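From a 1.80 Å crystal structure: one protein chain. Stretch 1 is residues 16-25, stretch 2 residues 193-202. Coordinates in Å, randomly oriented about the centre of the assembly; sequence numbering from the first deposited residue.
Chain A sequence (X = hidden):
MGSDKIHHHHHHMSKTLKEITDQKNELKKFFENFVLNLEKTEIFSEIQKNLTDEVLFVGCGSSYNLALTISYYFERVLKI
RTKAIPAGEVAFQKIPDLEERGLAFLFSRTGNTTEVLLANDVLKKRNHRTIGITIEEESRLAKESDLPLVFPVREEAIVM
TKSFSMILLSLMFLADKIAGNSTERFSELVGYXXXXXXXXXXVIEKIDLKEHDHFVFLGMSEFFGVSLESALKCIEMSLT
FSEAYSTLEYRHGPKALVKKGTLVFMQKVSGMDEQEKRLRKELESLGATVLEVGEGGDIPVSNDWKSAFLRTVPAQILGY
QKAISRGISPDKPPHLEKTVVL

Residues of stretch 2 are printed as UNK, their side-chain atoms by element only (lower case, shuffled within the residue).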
# COMPACT_ATOMS: atom_id res chain seq x y z
N THR A 16 13.21 2.52 11.12
CA THR A 16 12.03 1.89 10.50
C THR A 16 10.91 1.81 11.54
O THR A 16 9.77 2.27 11.28
CB THR A 16 12.43 0.53 9.91
OG1 THR A 16 13.44 0.77 8.90
CG2 THR A 16 11.24 -0.18 9.28
N LEU A 17 11.20 1.28 12.74
CA LEU A 17 10.17 1.23 13.77
C LEU A 17 9.63 2.64 14.04
O LEU A 17 8.40 2.84 14.22
CB LEU A 17 10.75 0.64 15.07
CG LEU A 17 9.68 0.56 16.18
CD1 LEU A 17 8.51 -0.28 15.70
CD2 LEU A 17 10.26 -0.09 17.45
N LYS A 18 10.51 3.66 14.07
CA LYS A 18 10.04 5.02 14.31
C LYS A 18 9.04 5.48 13.24
O LYS A 18 7.98 6.07 13.53
CB LYS A 18 11.19 6.02 14.35
CG LYS A 18 10.77 7.49 14.53
CD LYS A 18 10.64 8.27 13.25
CE LYS A 18 10.31 9.74 13.53
NZ LYS A 18 9.98 10.51 12.32
N GLU A 19 9.40 5.25 11.99
CA GLU A 19 8.52 5.65 10.91
C GLU A 19 7.23 4.78 10.88
O GLU A 19 6.18 5.27 10.53
CB GLU A 19 9.35 5.58 9.61
CG GLU A 19 10.44 6.70 9.73
CD GLU A 19 11.44 6.81 8.58
OE1 GLU A 19 11.58 5.87 7.81
OE2 GLU A 19 12.09 7.86 8.50
N ILE A 20 7.27 3.52 11.23
CA ILE A 20 6.00 2.74 11.30
C ILE A 20 5.12 3.42 12.40
O ILE A 20 3.91 3.73 12.22
CB ILE A 20 6.27 1.28 11.71
CG1 ILE A 20 7.10 0.61 10.62
CG2 ILE A 20 4.96 0.53 11.96
CD1 ILE A 20 7.37 -0.86 10.94
N THR A 21 5.75 3.66 13.54
CA THR A 21 5.05 4.27 14.68
C THR A 21 4.50 5.66 14.39
O THR A 21 3.52 6.08 15.00
CB THR A 21 6.00 4.30 15.92
OG1 THR A 21 6.39 2.96 16.18
CG2 THR A 21 5.23 4.80 17.18
N ASP A 22 5.09 6.33 13.40
CA ASP A 22 4.61 7.65 13.04
C ASP A 22 3.16 7.59 12.49
O ASP A 22 2.51 8.61 12.40
CB ASP A 22 5.48 8.31 11.98
CG ASP A 22 6.79 8.89 12.54
OD1 ASP A 22 6.85 9.08 13.79
OD2 ASP A 22 7.71 9.19 11.72
N GLN A 23 2.71 6.41 12.09
CA GLN A 23 1.34 6.30 11.57
C GLN A 23 0.40 6.45 12.77
O GLN A 23 -0.80 6.68 12.62
CB GLN A 23 1.16 4.96 10.86
CG GLN A 23 1.78 5.04 9.46
CD GLN A 23 2.26 3.70 8.95
OE1 GLN A 23 1.84 3.38 7.75
NE2 GLN A 23 3.03 2.97 9.63
N LYS A 24 0.95 6.28 13.96
CA LYS A 24 0.16 6.49 15.16
C LYS A 24 0.41 7.88 15.68
O LYS A 24 -0.52 8.60 16.04
CB LYS A 24 0.54 5.50 16.24
CG LYS A 24 0.22 6.05 17.66
CD LYS A 24 0.19 4.92 18.65
CE LYS A 24 1.51 4.73 19.32
NZ LYS A 24 1.35 3.85 20.55
N ASN A 25 1.68 8.30 15.72
CA ASN A 25 1.97 9.62 16.29
C ASN A 25 1.86 10.87 15.47
O ASN A 25 1.65 11.96 16.01
CB ASN A 25 3.40 9.61 16.91
CG ASN A 25 3.51 8.61 18.05
OD1 ASN A 25 2.60 8.51 18.89
ND2 ASN A 25 4.63 7.89 18.12
N UNK A 193 -6.35 5.78 14.28
CA UNK A 193 -5.04 5.13 14.01
C UNK A 193 -4.20 4.75 15.25
O UNK A 193 -3.63 3.65 15.29
c UNK A 193 -4.24 5.97 12.98
o UNK A 193 -3.71 7.15 13.54
N UNK A 194 -4.19 5.60 16.31
CA UNK A 194 -3.38 5.18 17.47
C UNK A 194 -3.88 3.89 18.10
O UNK A 194 -3.12 2.94 18.37
c UNK A 194 -3.48 6.39 18.43
c UNK A 194 -4.53 7.05 16.34
c UNK A 194 -3.65 7.60 17.46
N UNK A 195 -5.19 3.81 18.36
CA UNK A 195 -5.75 2.61 18.95
C UNK A 195 -5.56 1.43 17.98
O UNK A 195 -5.24 0.31 18.37
c UNK A 195 -8.00 1.53 19.67
o UNK A 195 -9.95 2.92 19.99
o UNK A 195 -10.01 0.87 20.78
c UNK A 195 -7.25 2.81 19.26
c UNK A 195 -9.42 1.80 20.19
N UNK A 196 -5.76 1.69 16.69
CA UNK A 196 -5.62 0.62 15.68
C UNK A 196 -4.21 0.03 15.76
O UNK A 196 -4.02 -1.19 15.73
c UNK A 196 -6.41 -1.89 12.07
c UNK A 196 -5.84 1.19 14.25
c UNK A 196 -4.74 0.33 12.11
c UNK A 196 -5.69 0.16 13.16
c UNK A 196 -6.52 -0.97 13.11
c UNK A 196 -4.65 -0.61 11.08
c UNK A 196 -5.47 -1.68 11.06
N UNK A 197 -3.25 0.93 15.85
CA UNK A 197 -1.84 0.57 15.93
C UNK A 197 -1.55 -0.26 17.18
O UNK A 197 -0.97 -1.36 17.12
c UNK A 197 1.06 1.39 17.34
c UNK A 197 2.44 1.08 17.50
c UNK A 197 -0.99 1.83 15.90
c UNK A 197 1.33 1.44 14.95
c UNK A 197 3.25 0.95 16.35
c UNK A 197 2.69 1.13 15.09
c UNK A 197 0.50 1.57 16.06
N UNK A 198 -2.02 0.23 18.34
CA UNK A 198 -1.78 -0.47 19.59
C UNK A 198 -2.44 -1.84 19.61
O UNK A 198 -1.85 -2.79 20.10
o UNK A 198 -1.97 2.67 21.55
o UNK A 198 -0.31 1.84 20.39
c UNK A 198 -2.22 0.39 20.81
c UNK A 198 -1.45 1.72 20.92
N UNK A 199 -3.66 -1.97 19.09
CA UNK A 199 -4.31 -3.27 19.05
C UNK A 199 -3.48 -4.19 18.13
O UNK A 199 -3.28 -5.39 18.43
c UNK A 199 -6.70 -2.45 19.50
c UNK A 199 -6.32 -4.60 18.15
c UNK A 199 -5.80 -3.18 18.48
c UNK A 199 -8.13 -2.07 18.99
N UNK A 200 -3.07 -3.64 17.00
CA UNK A 200 -2.30 -4.42 16.01
C UNK A 200 -1.02 -4.95 16.68
O UNK A 200 -0.74 -6.16 16.62
o UNK A 200 -3.08 -3.21 14.06
c UNK A 200 -1.92 -3.55 14.80
N UNK A 201 -0.29 -4.05 17.31
CA UNK A 201 0.96 -4.45 17.96
C UNK A 201 0.77 -5.56 18.94
O UNK A 201 1.49 -6.58 18.90
c UNK A 201 5.87 -2.73 16.76
c UNK A 201 5.27 -3.98 19.15
c UNK A 201 3.35 -4.29 20.26
c UNK A 201 1.62 -3.26 18.66
n UNK A 201 4.71 -4.53 20.28
c UNK A 201 4.52 -2.74 17.20
c UNK A 201 3.01 -3.60 19.14
c UNK A 201 6.89 -3.34 17.52
c UNK A 201 4.22 -3.38 18.41
c UNK A 201 6.61 -3.96 18.71
N UNK A 202 -0.24 -5.42 19.81
CA UNK A 202 -0.49 -6.43 20.84
C UNK A 202 -1.03 -7.75 20.32
O UNK A 202 -0.67 -8.81 20.84
c UNK A 202 -1.39 -5.85 21.96
n UNK A 202 -4.92 -8.60 22.17
c UNK A 202 -4.19 -7.31 22.48
c UNK A 202 -2.77 -5.37 21.51
c UNK A 202 -3.78 -6.52 21.21

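Position 193 has two side-chain atoms, one carbon and then one oxygen. The oxygen lies 3.1 Å from Gln23 O, the closest contact of this residue with stretch 1. A single unbranched carbon ending in oxygen is serine, Ser193. Its CA-to-CB bond points toward the first helix, which brings OG within hydrogen-bonding range of the Gln23 carbonyl.

Position 194 has three carbons that close a ring onto the backbone N. One ring carbon lies 3.6 Å from Lys24 O. This is proline, Pro194, and the carbon is CG. Its CB is 3.8 Å from Lys24 CG. The backbones come close here, with Lys24 CA and Pro194 CA 4.4 Å apart.

Position 195 has three carbons, the third carrying two oxygens. It touches nothing on stretch 1, and its CA-to-CB bond points away. The chain length and the carboxylate give glutamate, Glu195.

Position 196 has one carbon and then a ring of six carbons, with no oxygen on the ring. It makes no contact with stretch 1. It is phenylalanine, Phe196.

Position 197 has the same atoms, one carbon and a six-carbon ring, but its CA-to-CB bond points toward stretch 1. The ring meets Ile20, Thr21 and Lys24. The bare ring again means phenylalanine, Phe197. Ile20 CG2 lies at the ring edge, 3.9 Å from Phe197 CE2. Thr21 OG1 is 3.7 Å from Phe197 CZ, and Lys24 CD is 3.9 Å from Phe197 CD1.

Position 198 has two carbons, the second carrying two oxygens. One oxygen is 2.6 Å from Lys24 NZ. The short carboxylate is aspartate, Asp198, and the oxygen is OD1. The pair forms a salt bridge. The CA-to-CB bond points sideways, but the end of the side chain comes nearer to stretch 1.

Position 199 has four carbons, forked at the first, with one arm two carbons long. It is out of reach of stretch 1. It is isoleucine, Ile199.

Position 200 has one carbon and then one oxygen, and it is out of reach of stretch 1. It is serine, Ser200. Its OG turns back on its own helix and donates to Phe196 O at 2.8 Å.

Position 201 has one carbon and then fused five- and six-membered rings holding eight carbons and one nitrogen. A carbon of the six-membered ring lies 3.8 Å from Leu17 CD1, an apolar contact. The indole is that of tryptophan, Trp201, and the carbon is CZ3.

Position 202 has four carbons in a row ending in nitrogen and is out of reach of stretch 1. It is lysine, Lys202.

The contact joins two helices whose axes approach to 8.3 Å and whose directions differ by 134°. Residues 193, 197 and 201 recur every four positions, so their side chains fall on one side of the helix and meet stretch 1. Phe197 supplies the broad apolar surface, and Trp201 extends it to Leu17. Lys24 contributes most on the first helix: its aliphatic carbons pack against Pro194 and Phe197, while its amino group pairs with Asp198.

Stretch 2 (193-202) SPEFFDISWK
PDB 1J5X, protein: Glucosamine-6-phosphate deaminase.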